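Local coordinates for multiple antibiotic resistance protein MarR (Escherichia coli, PDB 1JGS) that represses the marRAB operon, which is involved in activating antibiotic resistance and oxidative stress genes, by binding DNA at the marO operator/promoter site, at residues E4-P7 and L8-I12. Numbering follows the deposited sequence.
Sequences EIIP and LGRLI
The start of the first helix of MarR, helix 8-27, illustrates how an N-terminal helix end is closed by the residues just before it: P7, at the N-cap position, and I6 fold against R10 and L11 of the first turn. The capping residue has no side-chain acceptor, so the polar link is made by the main chain. The carbonyl O of P7 accepts the N-H of L11 at 3.2 Å, which is the i to i+4 bond that begins the helical pattern; L8 O to I12 N continues it.

An apolar contact runs beside this bond. I6 places CG2 anti to its backbone N (CG1 beside it, chi1 -57°), and that methyl reaches between L11 and R10. Toward L11, I6 CG2 lies 3.7 Å from both L11 CG, the branch point, and its methyl CD2, the two side chains crossing at about a right angle; the other methyl, L11 CD1, lies 3.6 Å from the carbonyl O of I6. Toward R10, the same I6 CG2 sits over the centre of one face of the guanidinium, 4.0 Å above its plane. R10 bends at chi3 (56°), which brings its flat end back over I6, while its CD passes 3.8 Å from CG of the P7 ring.

The second subunit joins this corner: I6 packs on its K134, L11 on its E130, and E4 O accepts a hydrogen bond from the same lysine, so the helix start belongs to the dimer interface. One isoleucine methyl thus serves both an aliphatic branch and the face of a cationic group; because the guanidinium N-H groups lie in the plane, the methyl over its face does not block their directions.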
loop_
_atom_site.group_PDB
_atom_site.type_symbol
_atom_site.label_atom_id
_atom_site.label_comp_id
_atom_site.label_asym_id
_atom_site.label_seq_id
_atom_site.Cartn_x
_atom_site.Cartn_y
_atom_site.Cartn_z
ATOM N N GLU A 4 -18.323 14.993 8.142
ATOM C CA GLU A 4 -18.244 13.643 8.688
ATOM C C GLU A 4 -16.926 13.442 9.428
ATOM O O GLU A 4 -15.874 13.875 8.962
ATOM C CB GLU A 4 -18.367 12.619 7.554
ATOM C CG GLU A 4 -19.139 11.376 7.941
ATOM C CD GLU A 4 -20.530 11.697 8.466
ATOM O OE1 GLU A 4 -21.296 12.395 7.768
ATOM O OE2 GLU A 4 -20.857 11.247 9.583
ATOM N N ILE A 5 -16.985 12.787 10.584
ATOM C CA ILE A 5 -15.780 12.545 11.367
ATOM C C ILE A 5 -15.122 11.228 10.977
ATOM O O ILE A 5 -15.405 10.172 11.548
ATOM C CB ILE A 5 -16.079 12.525 12.880
ATOM C CG1 ILE A 5 -16.633 13.883 13.314
ATOM C CG2 ILE A 5 -14.803 12.207 13.665
ATOM C CD1 ILE A 5 -17.167 13.894 14.728
ATOM N N ILE A 6 -14.243 11.310 9.987
ATOM C CA ILE A 6 -13.514 10.154 9.496
ATOM C C ILE A 6 -12.209 10.109 10.281
ATOM O O ILE A 6 -11.472 11.102 10.341
ATOM C CB ILE A 6 -13.220 10.307 7.982
ATOM C CG1 ILE A 6 -14.540 10.517 7.226
ATOM C CG2 ILE A 6 -12.486 9.080 7.457
ATOM C CD1 ILE A 6 -14.375 11.082 5.817
ATOM N N PRO A 7 -11.918 8.963 10.921
ATOM C CA PRO A 7 -10.692 8.795 11.711
ATOM C C PRO A 7 -9.429 8.859 10.840
ATOM O O PRO A 7 -9.426 8.387 9.701
ATOM C CB PRO A 7 -10.893 7.428 12.361
ATOM C CG PRO A 7 -11.675 6.680 11.309
ATOM C CD PRO A 7 -12.699 7.713 10.894
ATOM N N LEU A 8 -8.367 9.434 11.397
ATOM C CA LEU A 8 -7.089 9.598 10.705
ATOM C C LEU A 8 -6.674 8.385 9.864
ATOM O O LEU A 8 -6.401 8.516 8.657
ATOM C CB LEU A 8 -5.999 9.913 11.735
ATOM C CG LEU A 8 -4.559 10.128 11.285
ATOM C CD1 LEU A 8 -4.454 11.344 10.373
ATOM C CD2 LEU A 8 -3.699 10.321 12.523
ATOM N N GLY A 9 -6.629 7.215 10.504
ATOM C CA GLY A 9 -6.251 5.992 9.813
ATOM C C GLY A 9 -6.889 5.825 8.446
ATOM O O GLY A 9 -6.194 5.592 7.456
ATOM N N ARG A 10 -8.213 5.935 8.381
ATOM C CA ARG A 10 -8.910 5.793 7.109
ATOM C C ARG A 10 -8.557 6.931 6.153
ATOM O O ARG A 10 -8.430 6.712 4.949
ATOM C CB ARG A 10 -10.424 5.748 7.329
ATOM C CG ARG A 10 -10.954 4.400 7.804
ATOM C CD ARG A 10 -12.414 4.518 8.229
ATOM N NE ARG A 10 -13.262 5.065 7.169
ATOM C CZ ARG A 10 -14.481 5.563 7.368
ATOM N NH1 ARG A 10 -15.001 5.589 8.590
ATOM N NH2 ARG A 10 -15.182 6.038 6.347
ATOM N N LEU A 11 -8.396 8.146 6.681
ATOM C CA LEU A 11 -8.050 9.275 5.827
ATOM C C LEU A 11 -6.679 9.052 5.190
ATOM O O LEU A 11 -6.500 9.305 4.003
ATOM C CB LEU A 11 -8.056 10.592 6.615
ATOM C CG LEU A 11 -9.422 11.166 7.012
ATOM C CD1 LEU A 11 -9.245 12.460 7.812
ATOM C CD2 LEU A 11 -10.233 11.428 5.761
ATOM N N ILE A 12 -5.713 8.603 5.987
ATOM C CA ILE A 12 -4.369 8.324 5.483
ATOM C C ILE A 12 -4.500 7.258 4.389
ATOM O O ILE A 12 -3.818 7.313 3.364
ATOM C CB ILE A 12 -3.444 7.771 6.593
ATOM C CG1 ILE A 12 -3.153 8.859 7.627
ATOM C CG2 ILE A 12 -2.135 7.294 5.995
ATOM C CD1 ILE A 12 -2.327 8.361 8.813
#